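Local coordinates for uncharacterized protein SCO6318 (Streptomyces coelicolor A3, PDB 2QZ7) that is of unknown function but belongs to the TerD family, whose name comes from tellurium resistance, and carries three bound sodium ions in its crystal, at residues 31-36 and 124-129; 42-47 and 120-125; 112-117 and 177-182; 145-150 and 170-175. All blocks are in the same frame, centred on the assembly; numbering follows the deposited sequence.

Contact 1 of 4, residues 31-36 and 124-129; sequences KWDPSP and DVSNTG. With NA (sodium ion), chain E; NA (sodium ion), chain C.
With CG in the crowded position between the backbone N and the carbonyl carbon (chi1 75°), the indole of Trp32 leads away from 124-129, while CG of Asp33, anti to its carbonyl carbon (chi1 -68°), hangs over Ser126 and Asn127. Val125 holds CG1 anti to its N (chi1 -172°), so this methyl comes alongside Trp32, 3.9 Å from CD1. The tryptophan NE1 is spent on the carbonyl of His42. Backbone bonds carry most of the pairing. Lys31 and Gly129 form an antiparallel hydrogen-bonded pair: Lys31 N meets Gly129 O at 2.9 Å in the carbonyl plane, whereas Gly129 N approaches Lys31 O from above that plane at 3.0 Å. The extended Lys31 chain lies over the glycine, its CE 4.1 Å from Gly129 CA. Past this pair the register slips, and Asp33 N meets Ser126 O nearly along the C=O axis at 2.9 Å. Between these bonds, Trp32 CA makes a CA-H...O contact with Asn127 O. Two waters finish the seam, one joining Asp33 OD1 to Asn127 O and the other joining Asp33 O to Ser126 N. Each loop also gives a carbonyl to its own sodium ion: Trp32 O, with Gly84 and Gly86, binds one, and Val125 O, with Phe122 and Thr128 OG1, binds the other. The chemistry is thus mainly that of main-chain oxygens, some taken by N-H groups, some by water and two by Na+, and the nearby cations would probably polarise the coordinated peptides.

Contact 2 of 4, residues 42-47 and 120-125; sequences HHLDII and KTFDDV. With NA (sodium ion), chain D; NA (sodium ion), chain E.
The extended backbone of 42-47, which becomes strand at Leu44, passes the turn 120-125 without a hydrogen bond between them, the nearest CA atoms, those of His42 and Val125, being 7.4 Å apart. His42 sets CG anti to its carbonyl carbon (chi1 -72°) and meets Val125 tip to tip. Val125 CG2 sits over the centre of the imidazole face, 4.2 Å from the centroid, as a CH-pi contact. Lys120, bent at chi3 (-78°), crosses the ring at about a right angle and lays CE against its edge. Deeper in, Leu44 divides its methyls: CD1 goes to Val125 CG1, and CD2 lies 4.4 Å from Phe122 CE1. The turn is tied by Asp124 OD2, which takes Thr121 N on its anti lone pair at 2.7 Å. Where the loop runs into the strand, His43 NE2 donates to Asp45 OD1, 2.9 Å away, from above the carboxylate plane. That same oxygen binds sodium at 2.4 Å beside Leu44 O, and Ser81 and Glu91 add to this site. Phe122 O lies 2.1 Å from a different sodium. A strand end packed on a cation-binding turn, with metal-binding loops clustered at one end of two antiparallel sheets, is consistent with the TerD-type beta-sandwich, whose relatives bind calcium; the ions modelled here are sodium.

Contact 3 of 4, residues 112-117 and 177-182; sequences AIHQDN and SDPVLF. With EDO (1,2-ethanediol), chain F.
Apolar packing comes first. Pro179, the first residue of helix 179-185, presents its ring to the end of strand 104-113: its CB lies 4.0 Å from Ala112 CB, and its CG stands over the centre of the His114 imidazole, 3.7 Å from the centroid and only 5° off the normal, a CH-pi contact in which the two side chains cross at about a right angle. Ala112 CB also meets Phe182 CD2 at 3.9 Å, one helical turn further on, where CG of Phe182 is anti to its backbone N (chi1 174°). Gln115 lays CG against CA and CB of Asp178. The polar bonds run mostly within each segment. Asp178 is the N-cap, with CG in the crowded position (chi1 70°), so that OD1 takes Leu181 N nearly along its C-O axis at 3.0 Å. Gln115, bent at chi2, turns NE2 back to Ile113 O, 3.0 Å away and well above the carbonyl plane; NE2 also donates to Lys120 O. Water 6 lies between Ile113 O and Ser177 O. A molecule of 1,2-ethanediol, probably from the crystallisation liquor, bonds through O1 to His114 ND1 at 2.8 Å, in the ring plane, and accepts Gln115 N on O2. His114 NE2 is held by Asp45, a ligand of a sodium ion, and its ring stacks on His43. The bond to Asp45 and the proline over one face hold the ring's rotation, and in this crystal the diol occupies ND1 as well; the carboxylate beyond NE2 would probably favour a proton there.

Contact 4 of 4, residues 145-150 and 170-175; sequences ERVAGA and EAVRGF
From CB, Arg146 starts with CG anti to its carbonyl carbon (chi1 -83°), runs straight through chi2 and bends at chi3 (-60°), which brings the guanidinium across the outer strand. There CZ and NH2 pass over Val172, with NH2 3.4 Å from CG2, and CG1 lies beneath one face toward its rim. At the tip, NH1 and NH2 grip a single oxygen, Glu170 OE1, end-on at 3.0 Å and 2.9 Å respectively. This salt bridge keeps OE1 within the guanidinium plane, although the carboxylate itself is turned 83° from it. NH2 is shared with Asp142, so the positive charge has two acidic partners. The next side chain, Val147, fits more tightly: CG1 is 3.3 Å from Gly174 N and touches Val172 CG1, resting where the glycine brings no side chain. Ala150, closing a type I turn that begins at Val147, sets CB 3.7 Å from Gly174 CA and 3.3 Å from Phe175 O. The loop between strands 137-142 and 152-160 thereby lies along strand 166-175, an outermost strand of its sheet. Inward, Val147 reaches Ala153 of strand 152-160; Phe175 meets Phe182 of helix 179-185 edge to face.

Contact 2 is the most buried of the four; contacts 1, 3 and 4 are partly buried, with the salt bridge of contact 4 at the surface. Contacts 1 and 2 share Asp124 and Val125 and one sodium ion, but the first is mainly backbone pairing where strand 26-31 ends and strand 129-134 begins, the second side-chain packing. Contacts 2 and 3 meet on neighbouring strands 44-52 and 104-113, where Asp45 and His114 join a metal site to the helix start. Contact 4, free of metal, belongs to the same sheet; its loop bonds to 120-125 through Ala148 and Ala150, and its strand leads to the helix of contact 3.

Contact 1 of 4, residues 31-36 and 124-129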
# COMPACT_ATOMS: atom_id res chain seq x y z
N LYS A 31 3.14 -10.03 3.67
CA LYS A 31 3.50 -10.98 4.73
C LYS A 31 4.46 -10.31 5.69
O LYS A 31 5.15 -9.37 5.30
CB LYS A 31 4.15 -12.25 4.13
CG LYS A 31 5.45 -11.99 3.35
CD LYS A 31 6.09 -13.30 2.87
CE LYS A 31 7.44 -13.04 2.19
NZ LYS A 31 8.23 -14.32 1.93
N TRP A 32 4.52 -10.81 6.92
CA TRP A 32 5.49 -10.43 7.94
C TRP A 32 5.42 -11.37 9.14
O TRP A 32 4.39 -12.00 9.41
CB TRP A 32 5.31 -8.97 8.39
CG TRP A 32 4.12 -8.66 9.29
CD1 TRP A 32 4.12 -8.58 10.68
CD2 TRP A 32 2.81 -8.30 8.87
NE1 TRP A 32 2.87 -8.20 11.13
CE2 TRP A 32 2.04 -8.03 10.04
CE3 TRP A 32 2.19 -8.16 7.60
CZ2 TRP A 32 0.69 -7.65 9.99
CZ3 TRP A 32 0.86 -7.77 7.54
CH2 TRP A 32 0.12 -7.52 8.74
N ASP A 33 6.53 -11.51 9.86
CA ASP A 33 6.52 -12.36 11.05
C ASP A 33 6.02 -11.63 12.28
O ASP A 33 6.31 -10.44 12.45
CB ASP A 33 7.90 -12.96 11.33
CG ASP A 33 8.32 -13.96 10.28
OD1 ASP A 33 7.44 -14.48 9.53
OD2 ASP A 33 9.54 -14.22 10.20
N PRO A 34 5.30 -12.34 13.17
CA PRO A 34 4.83 -11.74 14.40
C PRO A 34 6.00 -11.52 15.38
O PRO A 34 7.12 -11.96 15.11
CB PRO A 34 3.85 -12.79 14.94
CG PRO A 34 4.47 -14.11 14.48
CD PRO A 34 4.95 -13.78 13.09
N SER A 35 5.75 -10.82 16.51
CA SER A 35 6.84 -10.46 17.37
C SER A 35 7.10 -11.53 18.47
O SER A 35 6.20 -12.32 18.87
CB SER A 35 6.60 -9.07 18.01
OG SER A 35 5.22 -8.97 18.54
N PRO A 36 8.35 -11.55 18.97
CA PRO A 36 8.68 -12.39 20.12
C PRO A 36 7.69 -12.18 21.28
O PRO A 36 7.11 -11.08 21.43
CB PRO A 36 10.08 -11.90 20.50
CG PRO A 36 10.67 -11.43 19.18
CD PRO A 36 9.52 -10.78 18.47
N ASP A 124 13.20 -3.62 11.67
CA ASP A 124 12.78 -4.22 12.95
C ASP A 124 11.82 -5.43 12.83
O ASP A 124 11.52 -6.07 13.84
CB ASP A 124 12.10 -3.16 13.83
CG ASP A 124 12.98 -1.96 14.08
OD1 ASP A 124 14.18 -2.13 14.39
OD2 ASP A 124 12.47 -0.82 13.99
N VAL A 125 11.33 -5.72 11.63
CA VAL A 125 10.28 -6.74 11.45
C VAL A 125 10.74 -7.78 10.42
O VAL A 125 11.06 -7.43 9.27
CB VAL A 125 8.90 -6.11 10.97
CG1 VAL A 125 7.78 -7.18 10.98
CG2 VAL A 125 8.49 -4.90 11.82
N SER A 126 10.80 -9.06 10.83
CA SER A 126 11.39 -10.10 9.97
C SER A 126 10.45 -10.64 8.89
O SER A 126 9.22 -10.73 9.06
CB SER A 126 12.13 -11.21 10.77
OG SER A 126 11.43 -11.65 11.91
N ASN A 127 11.05 -10.91 7.73
CA ASN A 127 10.35 -11.48 6.60
C ASN A 127 9.17 -10.65 6.16
O ASN A 127 8.09 -11.18 5.87
CB ASN A 127 9.97 -12.92 6.91
CG ASN A 127 11.18 -13.84 6.97
OD1 ASN A 127 11.54 -14.37 8.03
ND2 ASN A 127 11.84 -14.01 5.82
N THR A 128 9.37 -9.33 6.15
CA THR A 128 8.41 -8.42 5.58
C THR A 128 8.52 -8.55 4.08
O THR A 128 9.63 -8.47 3.54
CB THR A 128 8.71 -6.96 5.95
OG1 THR A 128 10.03 -6.63 5.49
CG2 THR A 128 8.57 -6.73 7.47
N GLY A 129 7.37 -8.77 3.42
CA GLY A 129 7.35 -8.93 1.96
C GLY A 129 6.03 -8.50 1.34
O GLY A 129 4.96 -8.64 1.94
NA NA E . 11.95 -6.37 7.34
NA NA C . 3.19 -13.94 9.33
O HOH W 1 3.56 -13.72 7.09
O HOH W 2 9.34 -9.93 13.01
O HOH W 3 6.77 -13.38 6.81
O HOH W 4 12.94 -5.28 5.71

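Contact 2 of 4, residues 42-47 and 120-125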
# COMPACT_ATOMS: atom_id res chain seq x y z
N HIS A 42 3.38 -6.80 16.08
CA HIS A 42 3.77 -6.12 14.87
C HIS A 42 2.49 -5.93 14.00
O HIS A 42 1.95 -6.88 13.45
CB HIS A 42 4.85 -6.94 14.13
CG HIS A 42 6.20 -6.90 14.79
ND1 HIS A 42 7.09 -7.95 14.72
CD2 HIS A 42 6.80 -5.95 15.53
CE1 HIS A 42 8.18 -7.64 15.38
NE2 HIS A 42 8.03 -6.44 15.90
N HIS A 43 2.03 -4.68 13.91
CA HIS A 43 0.81 -4.35 13.19
C HIS A 43 1.20 -3.54 11.95
O HIS A 43 1.67 -2.39 12.05
CB HIS A 43 -0.17 -3.56 14.06
CG HIS A 43 -1.47 -3.26 13.37
ND1 HIS A 43 -2.55 -2.70 14.02
CD2 HIS A 43 -1.85 -3.39 12.07
CE1 HIS A 43 -3.54 -2.53 13.17
NE2 HIS A 43 -3.14 -2.93 11.97
N LEU A 44 1.07 -4.20 10.80
CA LEU A 44 1.31 -3.61 9.47
C LEU A 44 0.01 -3.58 8.72
O LEU A 44 -0.83 -4.47 8.89
CB LEU A 44 2.32 -4.39 8.62
CG LEU A 44 3.82 -4.16 8.91
CD1 LEU A 44 4.24 -4.64 10.34
CD2 LEU A 44 4.66 -4.81 7.84
N ASP A 45 -0.16 -2.52 7.94
CA ASP A 45 -1.35 -2.32 7.10
C ASP A 45 -0.96 -2.00 5.69
O ASP A 45 -0.12 -1.11 5.44
CB ASP A 45 -2.18 -1.13 7.58
CG ASP A 45 -2.96 -1.43 8.87
OD1 ASP A 45 -3.32 -2.60 9.13
OD2 ASP A 45 -3.22 -0.47 9.64
N ILE A 46 -1.62 -2.69 4.76
CA ILE A 46 -1.65 -2.18 3.38
C ILE A 46 -2.61 -0.99 3.38
O ILE A 46 -3.73 -1.07 3.92
CB ILE A 46 -2.20 -3.22 2.37
CG1 ILE A 46 -1.34 -4.53 2.37
CG2 ILE A 46 -2.21 -2.60 0.92
CD1 ILE A 46 -2.02 -5.70 1.50
N ILE A 47 -2.17 0.10 2.77
CA ILE A 47 -3.00 1.32 2.68
C ILE A 47 -2.95 1.80 1.26
O ILE A 47 -1.88 1.84 0.67
CB ILE A 47 -2.42 2.45 3.61
CG1 ILE A 47 -2.36 1.98 5.09
CG2 ILE A 47 -3.25 3.71 3.46
CD1 ILE A 47 -1.67 3.04 6.04
N LYS A 120 9.23 2.09 15.05
CA LYS A 120 9.44 0.77 14.46
C LYS A 120 9.53 0.82 12.92
O LYS A 120 8.66 1.37 12.25
CB LYS A 120 8.34 -0.18 14.94
CG LYS A 120 8.51 -1.64 14.58
CD LYS A 120 7.23 -2.44 14.86
CE LYS A 120 7.08 -2.75 16.36
NZ LYS A 120 5.80 -3.50 16.66
N THR A 121 10.60 0.26 12.38
CA THR A 121 10.87 0.32 10.94
C THR A 121 10.77 -1.08 10.31
O THR A 121 10.61 -2.07 11.02
CB THR A 121 12.25 0.91 10.67
OG1 THR A 121 13.24 -0.03 11.09
CG2 THR A 121 12.47 2.25 11.43
N PHE A 122 10.90 -1.15 8.98
CA PHE A 122 10.86 -2.41 8.24
C PHE A 122 12.01 -3.34 8.61
O PHE A 122 11.87 -4.58 8.52
CB PHE A 122 10.82 -2.16 6.72
CG PHE A 122 9.49 -1.66 6.23
CD1 PHE A 122 8.45 -2.55 5.98
CD2 PHE A 122 9.27 -0.29 6.04
CE1 PHE A 122 7.19 -2.07 5.56
CE2 PHE A 122 8.05 0.20 5.62
CZ PHE A 122 6.99 -0.70 5.35
N ASP A 123 13.12 -2.74 9.04
CA ASP A 123 14.31 -3.47 9.51
C ASP A 123 14.09 -4.18 10.84
O ASP A 123 14.73 -5.19 11.10
CB ASP A 123 15.53 -2.56 9.62
CG ASP A 123 16.84 -3.33 9.58
OD1 ASP A 123 17.01 -4.13 8.63
OD2 ASP A 123 17.67 -3.17 10.50
N ASP A 124 13.20 -3.62 11.67
CA ASP A 124 12.78 -4.22 12.95
C ASP A 124 11.82 -5.43 12.83
O ASP A 124 11.52 -6.07 13.84
CB ASP A 124 12.10 -3.16 13.83
CG ASP A 124 12.98 -1.96 14.08
OD1 ASP A 124 14.18 -2.13 14.39
OD2 ASP A 124 12.47 -0.82 13.99
N VAL A 125 11.33 -5.72 11.63
CA VAL A 125 10.28 -6.74 11.45
C VAL A 125 10.74 -7.78 10.42
O VAL A 125 11.06 -7.43 9.27
CB VAL A 125 8.90 -6.11 10.97
CG1 VAL A 125 7.78 -7.18 10.98
CG2 VAL A 125 8.49 -4.90 11.82
NA NA D . -3.13 -5.01 9.07
NA NA E . 11.95 -6.37 7.34
O HOH W 5 -5.02 -4.95 10.18
O HOH W 4 12.94 -5.28 5.71

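Contact 3 of 4, residues 112-117 and 177-182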
# COMPACT_ATOMS: atom_id res chain seq x y z
N ALA A 112 2.22 0.50 5.86
CA ALA A 112 2.58 1.26 7.05
C ALA A 112 2.72 0.38 8.30
O ALA A 112 1.92 -0.54 8.51
CB ALA A 112 1.55 2.39 7.30
N ILE A 113 3.72 0.68 9.12
CA ILE A 113 3.91 0.01 10.41
C ILE A 113 3.32 0.87 11.50
O ILE A 113 3.61 2.07 11.57
CB ILE A 113 5.43 -0.27 10.70
CG1 ILE A 113 6.06 -1.01 9.50
CG2 ILE A 113 5.61 -1.06 12.00
CD1 ILE A 113 7.59 -0.98 9.51
N HIS A 114 2.49 0.28 12.37
CA HIS A 114 2.02 1.00 13.57
C HIS A 114 3.14 1.38 14.53
O HIS A 114 4.10 0.62 14.76
CB HIS A 114 0.84 0.30 14.24
CG HIS A 114 -0.39 0.34 13.38
ND1 HIS A 114 -1.53 1.03 13.73
CD2 HIS A 114 -0.64 -0.20 12.17
CE1 HIS A 114 -2.43 0.89 12.79
NE2 HIS A 114 -1.91 0.16 11.82
N GLN A 115 3.01 2.59 15.07
CA GLN A 115 4.10 3.19 15.82
C GLN A 115 3.78 3.35 17.30
O GLN A 115 4.58 3.91 18.05
CB GLN A 115 4.45 4.56 15.21
CG GLN A 115 5.00 4.51 13.79
CD GLN A 115 6.28 3.69 13.68
OE1 GLN A 115 7.27 3.98 14.34
NE2 GLN A 115 6.28 2.68 12.80
N ASP A 116 2.63 2.84 17.73
CA ASP A 116 2.12 3.09 19.08
C ASP A 116 2.83 2.34 20.19
O ASP A 116 2.66 2.65 21.38
CB ASP A 116 0.59 2.92 19.14
CG ASP A 116 0.11 1.61 18.52
OD1 ASP A 116 0.75 1.06 17.59
OD2 ASP A 116 -0.94 1.14 18.97
N ASN A 117 3.66 1.37 19.82
CA ASN A 117 4.51 0.69 20.78
C ASN A 117 5.98 1.11 20.63
O ASN A 117 6.87 0.37 20.99
CB ASN A 117 4.35 -0.82 20.64
CG ASN A 117 2.91 -1.27 20.86
OD1 ASN A 117 2.29 -0.96 21.89
ND2 ASN A 117 2.36 -2.03 19.90
N SER A 177 6.46 8.61 8.96
CA SER A 177 5.22 8.96 9.61
C SER A 177 4.47 7.71 10.15
O SER A 177 4.79 6.56 9.78
CB SER A 177 4.35 9.74 8.60
OG SER A 177 4.32 9.11 7.31
N ASP A 178 3.52 7.94 11.05
CA ASP A 178 2.60 6.86 11.47
C ASP A 178 1.55 6.61 10.39
O ASP A 178 1.50 7.36 9.42
CB ASP A 178 1.98 7.10 12.87
CG ASP A 178 0.97 8.25 12.91
OD1 ASP A 178 0.47 8.71 11.88
OD2 ASP A 178 0.67 8.68 14.06
N PRO A 179 0.77 5.52 10.52
CA PRO A 179 -0.18 5.17 9.43
C PRO A 179 -1.12 6.30 8.99
O PRO A 179 -1.34 6.46 7.79
CB PRO A 179 -0.97 3.99 10.01
CG PRO A 179 0.03 3.30 10.94
CD PRO A 179 0.75 4.51 11.60
N VAL A 180 -1.69 7.04 9.92
CA VAL A 180 -2.69 8.07 9.58
C VAL A 180 -1.99 9.26 8.84
O VAL A 180 -2.46 9.75 7.80
CB VAL A 180 -3.43 8.60 10.84
CG1 VAL A 180 -4.46 9.67 10.41
CG2 VAL A 180 -4.17 7.45 11.60
N LEU A 181 -0.86 9.70 9.39
CA LEU A 181 -0.10 10.75 8.74
C LEU A 181 0.41 10.33 7.35
O LEU A 181 0.36 11.13 6.37
CB LEU A 181 1.04 11.23 9.64
CG LEU A 181 1.74 12.50 9.14
CD1 LEU A 181 0.72 13.70 8.97
CD2 LEU A 181 2.91 12.92 10.03
N PHE A 182 0.89 9.08 7.25
CA PHE A 182 1.39 8.50 5.97
C PHE A 182 0.35 8.63 4.88
O PHE A 182 0.66 9.05 3.75
CB PHE A 182 1.73 7.02 6.18
CG PHE A 182 2.10 6.27 4.92
CD1 PHE A 182 3.20 6.67 4.14
CD2 PHE A 182 1.35 5.16 4.53
CE1 PHE A 182 3.56 5.96 3.00
CE2 PHE A 182 1.70 4.42 3.42
CZ PHE A 182 2.83 4.80 2.64
C1 EDO F . -1.26 4.05 15.53
O1 EDO F . -1.99 2.85 15.81
C2 EDO F . 0.10 3.54 15.16
O2 EDO F . 0.97 4.62 14.86
O HOH W 6 3.45 4.19 9.56

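Contact 4 of 4, residues 145-150 and 170-175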
# COMPACT_ATOMS: atom_id res chain seq x y z
N GLU A 145 13.99 -3.85 1.67
CA GLU A 145 15.39 -3.68 1.99
C GLU A 145 15.84 -2.25 1.73
O GLU A 145 16.64 -1.70 2.49
CB GLU A 145 16.25 -4.67 1.21
CG GLU A 145 16.00 -6.14 1.59
CD GLU A 145 15.03 -6.86 0.63
OE1 GLU A 145 14.27 -6.19 -0.14
OE2 GLU A 145 15.04 -8.12 0.65
N ARG A 146 15.31 -1.65 0.67
CA ARG A 146 15.68 -0.30 0.28
C ARG A 146 15.16 0.77 1.23
O ARG A 146 15.63 1.91 1.21
CB ARG A 146 15.19 -0.02 -1.14
CG ARG A 146 16.14 -0.55 -2.20
CD ARG A 146 15.53 -0.42 -3.59
NE ARG A 146 14.26 -1.16 -3.74
CZ ARG A 146 13.43 -0.97 -4.75
NH1 ARG A 146 13.72 -0.07 -5.68
NH2 ARG A 146 12.32 -1.68 -4.85
N VAL A 147 14.17 0.39 2.03
CA VAL A 147 13.50 1.30 2.94
C VAL A 147 13.54 0.73 4.37
O VAL A 147 12.58 0.88 5.14
CB VAL A 147 12.02 1.64 2.47
CG1 VAL A 147 12.05 2.47 1.18
CG2 VAL A 147 11.14 0.38 2.28
N ALA A 148 14.67 0.10 4.73
CA ALA A 148 14.88 -0.53 6.04
C ALA A 148 14.63 0.42 7.21
O ALA A 148 14.07 0.01 8.23
CB ALA A 148 16.29 -1.14 6.15
N GLY A 149 15.05 1.68 7.05
CA GLY A 149 14.86 2.71 8.09
C GLY A 149 13.48 3.38 8.18
O GLY A 149 13.26 4.20 9.07
N ALA A 150 12.55 3.01 7.30
CA ALA A 150 11.26 3.69 7.19
C ALA A 150 10.21 3.07 8.09
O ALA A 150 10.22 1.88 8.34
CB ALA A 150 10.77 3.68 5.72
N GLU A 170 6.57 0.89 -10.41
CA GLU A 170 7.18 0.64 -9.13
C GLU A 170 7.41 1.99 -8.45
O GLU A 170 7.93 2.92 -9.05
CB GLU A 170 8.51 -0.09 -9.32
CG GLU A 170 9.05 -0.69 -8.03
CD GLU A 170 10.48 -1.14 -8.16
OE1 GLU A 170 11.32 -0.67 -7.35
OE2 GLU A 170 10.78 -1.92 -9.08
N ALA A 171 6.99 2.11 -7.19
CA ALA A 171 7.16 3.37 -6.49
C ALA A 171 7.49 3.09 -5.04
O ALA A 171 6.73 3.44 -4.12
CB ALA A 171 5.91 4.26 -6.65
N VAL A 172 8.63 2.43 -4.83
CA VAL A 172 9.09 2.08 -3.48
C VAL A 172 9.83 3.28 -2.90
O VAL A 172 10.92 3.62 -3.34
CB VAL A 172 10.01 0.84 -3.50
CG1 VAL A 172 10.52 0.49 -2.06
CG2 VAL A 172 9.29 -0.34 -4.12
N ARG A 173 9.24 3.92 -1.89
CA ARG A 173 9.80 5.14 -1.31
C ARG A 173 9.50 5.11 0.18
O ARG A 173 8.37 4.83 0.58
CB ARG A 173 9.14 6.37 -1.97
CG ARG A 173 9.52 7.77 -1.41
CD ARG A 173 8.61 8.84 -2.08
NE ARG A 173 8.57 10.16 -1.44
CZ ARG A 173 7.55 11.04 -1.57
NH1 ARG A 173 6.47 10.72 -2.28
NH2 ARG A 173 7.61 12.23 -0.97
N GLY A 174 10.51 5.37 1.01
CA GLY A 174 10.32 5.33 2.45
C GLY A 174 9.79 6.63 3.05
O GLY A 174 10.07 7.71 2.54
N PHE A 175 9.07 6.52 4.17
CA PHE A 175 8.54 7.67 4.92
C PHE A 175 8.76 7.44 6.42
O PHE A 175 9.08 6.31 6.84
CB PHE A 175 7.03 7.75 4.69
CG PHE A 175 6.64 8.17 3.30
CD1 PHE A 175 6.15 9.45 3.07
CD2 PHE A 175 6.77 7.29 2.22
CE1 PHE A 175 5.78 9.86 1.76
CE2 PHE A 175 6.41 7.67 0.91
CZ PHE A 175 5.90 8.95 0.69